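Local atomic coordinates of rRNA adenine N-6-methyltransferase (Saccharopolyspora erythraea, PDB entry 6NVM), a protein that transfers two methyl groups from S-adenosyl-L-methionine to the N6 of one adenine in 23S rRNA, lowering ribosomal affinity for macrolide, lincosamide and streptogramin B antibiotics. Residues T65-R69 with E160-M164; F196-V200 with D212-R217. All coordinates share one frame; numbering follows the deposited sequence.

Contact 1: residues T65-R69 with E160-M164; sequences TAELR and ETATM
Arg69 grips the carboxylate of Glu160 end-on with two nitrogens, a bidentate salt bridge. NH2 gives a nearly straight bond to OE2 (2.8 Å, 178°). NH1 of Arg69 reaches the syn lone pair of Glu160 OE1 at 2.9 Å. The two flat groups are twisted 36° against each other, so the OE2 bond leaves the carboxylate plane while staying in that of the guanidinium. NE of Arg69 is taken by Asp71. Two carboxylates share this guanidinium, which should help keep all three groups charged.

Further along the strand, OG1 of Thr161 lies 3.0 Å from O of Ala66 and may donate to it, though its one proton could also go elsewhere. CG2 of Thr161 comes within 3.6 Å of OE1 of Glu67, whose main partner is Arg219. CG2 of Thr163 is anti to its own N, which sets that methyl toward CG2 of Thr65 (3.7 Å). OG1 of Thr163 lies 3.4 Å from CA of Ala66. OG1 of Thr65 is bound to O of Arg61.

Glu67, with positive phi, breaks the helical angles in the loop between helix 56-65 and strand 73-77. The loop packs on strands 135-140 and 159-167 of a class I, Rossmann-like methyltransferase sheet.

Contact 2: residues F196-V200 with D212-R217; sequences FVEKV and DSAIMR
Val197 and Glu198 sit opposite the single Ile215, a classic bulge in an antiparallel pair. The carbonyl O of Ile215 takes the N-H of Val197 at 2.9 Å, and weakly that of Glu198. N of Ile215 bonds O of Glu198 at 2.8 Å. Beyond the bulge, Val200 and Ser213 form a hydrogen-bonded pair. N of Val200 meets O of Ser213 from well above the carbonyl plane, whereas N of Ser213 meets O of Val200 in plane.

Side chains of Val197, Glu198 and Val200 all touch that of Ile215. CG2 of Ile215, anti to the backbone N, reaches CB of Val197 at 3.9 Å. CG1 of Ile215 meets CG2 of Val200, also at 3.9 Å. CD1 extends beside the chain of Glu198, and the two run the same way. CG of Glu198 lies between its own N and carbonyl carbon (chi1 70°), which carries the chain alongside Ile215. OE2 of Glu198 ends 3.8 Å from CD1 of Ile215. Helix 56-65 lies over this face, with Ile62 on Ile215 and Thr58 on Val200.

On the other face, the ring of Phe196 meets the methyl CB of Ala214 through CE1 (3.7 Å). Helix 168-175 packs here. Lys199 is fully extended. Its NZ reaches OD2 of Asp212 in a salt bridge of 3.2 Å, while OD1 of Asp212 accepts from N of Arg202.

Val200 lies close to Leu53, a predicted S-adenosyl-L-methionine-binding residue, so this end probably borders the cofactor site. Strand 192-200 is outermost and 213-220 lies antiparallel between it and 159-167, in the 3-2-1-4-5-7-6 order of class I methyltransferases.

How the contacts relate
From the N terminus, helix 56-65 runs into the loop 65-69. Contact 1 brings that loop to strand 159-167, closing a long excursion that includes strands 73-77, 94-98, 118-121 and 135-140. Contact 2 follows in series, after contact 1 has closed, and is much more local: it joins strands 192-200 and 213-220 across a short connection. The two neither nest nor cross. They meet because strands 159-167 and 213-220 are neighbours in one sheet, where N of Met164 lies 2.9 Å from O of Met216. Arg217 adds a second link, with NH1 2.6 Å from O of Thr65. Helix 56-65 and its following loop are thereby tied to both strands.

Contact 1: residues T65-R69 with E160-M164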
# COMPACT_ATOMS: atom_id res chain seq x y z
N THR A 65 2.12 -11.93 -7.55
CA THR A 65 1.27 -10.81 -7.16
C THR A 65 1.79 -9.48 -7.70
O THR A 65 1.00 -8.55 -7.90
CB THR A 65 1.18 -10.75 -5.63
OG1 THR A 65 0.50 -11.91 -5.14
CG2 THR A 65 0.45 -9.50 -5.15
N ALA A 66 3.10 -9.37 -7.90
CA ALA A 66 3.67 -8.08 -8.25
C ALA A 66 3.33 -7.63 -9.66
O ALA A 66 3.63 -6.48 -10.01
CB ALA A 66 5.19 -8.14 -8.07
N GLU A 67 2.72 -8.49 -10.48
CA GLU A 67 2.30 -8.14 -11.83
C GLU A 67 3.47 -7.59 -12.64
O GLU A 67 3.43 -6.47 -13.16
CB GLU A 67 1.13 -7.16 -11.78
CG GLU A 67 -0.09 -7.77 -11.09
CD GLU A 67 -1.31 -6.87 -11.08
OE1 GLU A 67 -1.16 -5.64 -10.95
OE2 GLU A 67 -2.43 -7.42 -11.21
N LEU A 68 4.50 -8.41 -12.74
CA LEU A 68 5.74 -8.03 -13.40
C LEU A 68 5.71 -8.38 -14.88
O LEU A 68 4.90 -9.20 -15.33
CB LEU A 68 6.93 -8.72 -12.72
CG LEU A 68 7.03 -8.49 -11.21
CD1 LEU A 68 8.18 -9.32 -10.65
CD2 LEU A 68 7.21 -7.01 -10.90
N ARG A 69 6.59 -7.74 -15.64
CA ARG A 69 6.70 -7.99 -17.07
C ARG A 69 8.12 -7.66 -17.50
O ARG A 69 8.84 -6.96 -16.79
CB ARG A 69 5.68 -7.17 -17.87
CG ARG A 69 5.80 -5.67 -17.67
CD ARG A 69 4.82 -4.92 -18.55
NE ARG A 69 4.98 -3.47 -18.44
CZ ARG A 69 4.39 -2.71 -17.52
NH1 ARG A 69 3.58 -3.25 -16.62
NH2 ARG A 69 4.60 -1.40 -17.51
N GLU A 160 3.87 1.61 -10.38
CA GLU A 160 2.69 0.88 -10.84
C GLU A 160 2.07 0.08 -9.71
O GLU A 160 0.90 0.30 -9.37
CB GLU A 160 3.05 -0.07 -12.00
CG GLU A 160 3.32 0.62 -13.30
CD GLU A 160 3.25 -0.31 -14.49
OE1 GLU A 160 3.09 -1.54 -14.29
OE2 GLU A 160 3.33 0.18 -15.63
N THR A 161 2.83 -0.84 -9.12
CA THR A 161 2.34 -1.66 -8.02
C THR A 161 3.39 -1.71 -6.92
O THR A 161 4.59 -1.57 -7.17
CB THR A 161 2.03 -3.09 -8.46
OG1 THR A 161 3.25 -3.75 -8.82
CG2 THR A 161 1.08 -3.08 -9.63
N ALA A 162 2.91 -1.92 -5.70
CA ALA A 162 3.76 -2.16 -4.54
C ALA A 162 3.21 -3.39 -3.84
O ALA A 162 2.05 -3.40 -3.42
CB ALA A 162 3.79 -0.95 -3.60
N THR A 163 4.04 -4.42 -3.73
CA THR A 163 3.66 -5.68 -3.11
C THR A 163 4.50 -5.83 -1.85
O THR A 163 5.73 -5.80 -1.92
CB THR A 163 3.88 -6.85 -4.07
OG1 THR A 163 3.11 -6.63 -5.26
CG2 THR A 163 3.47 -8.17 -3.44
N MET A 164 3.84 -6.00 -0.71
CA MET A 164 4.51 -5.93 0.57
C MET A 164 4.05 -7.06 1.48
O MET A 164 2.86 -7.38 1.52
CB MET A 164 4.25 -4.59 1.26
CG MET A 164 4.93 -3.42 0.60
SD MET A 164 4.30 -1.84 1.20
CE MET A 164 2.71 -1.78 0.39

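Contact 2: residues F196-V200 with D212-R217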
# COMPACT_ATOMS: atom_id res chain seq x y z
N PHE A 196 -5.94 -6.68 -0.19
CA PHE A 196 -5.45 -7.71 0.72
C PHE A 196 -5.31 -9.00 -0.08
O PHE A 196 -6.28 -9.48 -0.67
CB PHE A 196 -6.41 -7.91 1.89
CG PHE A 196 -5.95 -8.92 2.90
CD1 PHE A 196 -5.19 -8.53 3.98
CD2 PHE A 196 -6.28 -10.26 2.77
CE1 PHE A 196 -4.77 -9.45 4.92
CE2 PHE A 196 -5.86 -11.18 3.70
CZ PHE A 196 -5.10 -10.78 4.77
N VAL A 197 -4.10 -9.56 -0.11
CA VAL A 197 -3.86 -10.75 -0.93
C VAL A 197 -4.07 -12.01 -0.09
O VAL A 197 -4.93 -12.83 -0.40
CB VAL A 197 -2.46 -10.71 -1.57
CG1 VAL A 197 -2.18 -12.01 -2.31
CG2 VAL A 197 -2.36 -9.53 -2.53
N GLU A 198 -3.28 -12.17 0.97
CA GLU A 198 -3.46 -13.36 1.81
C GLU A 198 -2.71 -13.20 3.12
O GLU A 198 -1.72 -12.46 3.22
CB GLU A 198 -2.98 -14.63 1.09
CG GLU A 198 -1.47 -14.71 0.92
CD GLU A 198 -1.02 -15.99 0.22
OE1 GLU A 198 -1.80 -16.52 -0.60
OE2 GLU A 198 0.11 -16.45 0.49
N LYS A 199 -3.18 -13.92 4.13
CA LYS A 199 -2.45 -14.07 5.38
C LYS A 199 -1.24 -14.97 5.18
O LYS A 199 -1.25 -15.89 4.36
CB LYS A 199 -3.37 -14.65 6.46
CG LYS A 199 -2.69 -14.93 7.80
CD LYS A 199 -3.65 -15.65 8.75
CE LYS A 199 -2.97 -15.98 10.07
NZ LYS A 199 -3.84 -16.81 10.95
N VAL A 200 -0.18 -14.71 5.95
CA VAL A 200 1.04 -15.50 5.91
C VAL A 200 1.34 -15.94 7.34
O VAL A 200 1.68 -15.10 8.19
CB VAL A 200 2.22 -14.73 5.31
CG1 VAL A 200 3.47 -15.62 5.25
CG2 VAL A 200 1.88 -14.22 3.93
N ASP A 212 1.29 -13.11 13.01
CA ASP A 212 1.24 -13.51 11.62
C ASP A 212 1.43 -12.30 10.70
O ASP A 212 1.33 -11.15 11.12
CB ASP A 212 -0.10 -14.19 11.31
CG ASP A 212 -0.30 -15.45 12.12
OD1 ASP A 212 0.65 -16.25 12.23
OD2 ASP A 212 -1.41 -15.62 12.67
N SER A 213 1.71 -12.59 9.44
CA SER A 213 1.96 -11.56 8.45
C SER A 213 0.89 -11.66 7.35
O SER A 213 -0.05 -12.45 7.44
CB SER A 213 3.37 -11.70 7.87
OG SER A 213 4.35 -11.49 8.86
N ALA A 214 1.07 -10.85 6.31
CA ALA A 214 0.13 -10.84 5.20
C ALA A 214 0.83 -10.25 3.99
O ALA A 214 1.80 -9.50 4.12
CB ALA A 214 -1.14 -10.05 5.54
N ILE A 215 0.34 -10.60 2.81
CA ILE A 215 0.71 -9.93 1.57
C ILE A 215 -0.38 -8.93 1.25
O ILE A 215 -1.56 -9.29 1.20
CB ILE A 215 0.90 -10.93 0.42
CG1 ILE A 215 1.95 -11.98 0.78
CG2 ILE A 215 1.30 -10.19 -0.85
CD1 ILE A 215 1.96 -13.16 -0.16
N MET A 216 0.01 -7.68 1.03
CA MET A 216 -0.89 -6.65 0.57
C MET A 216 -0.27 -5.96 -0.63
O MET A 216 0.95 -5.97 -0.81
CB MET A 216 -1.20 -5.62 1.68
CG MET A 216 0.01 -4.83 2.17
SD MET A 216 -0.43 -3.56 3.38
CE MET A 216 -1.43 -2.46 2.38
N ARG A 217 -1.12 -5.36 -1.46
CA ARG A 217 -0.68 -4.73 -2.69
C ARG A 217 -1.36 -3.39 -2.88
O ARG A 217 -2.56 -3.26 -2.64
CB ARG A 217 -0.97 -5.64 -3.90
CG ARG A 217 -0.59 -5.06 -5.25
CD ARG A 217 -0.76 -6.10 -6.36
NE ARG A 217 -2.11 -6.66 -6.36
CZ ARG A 217 -2.47 -7.74 -7.04
NH1 ARG A 217 -1.59 -8.40 -7.79
NH2 ARG A 217 -3.72 -8.17 -6.98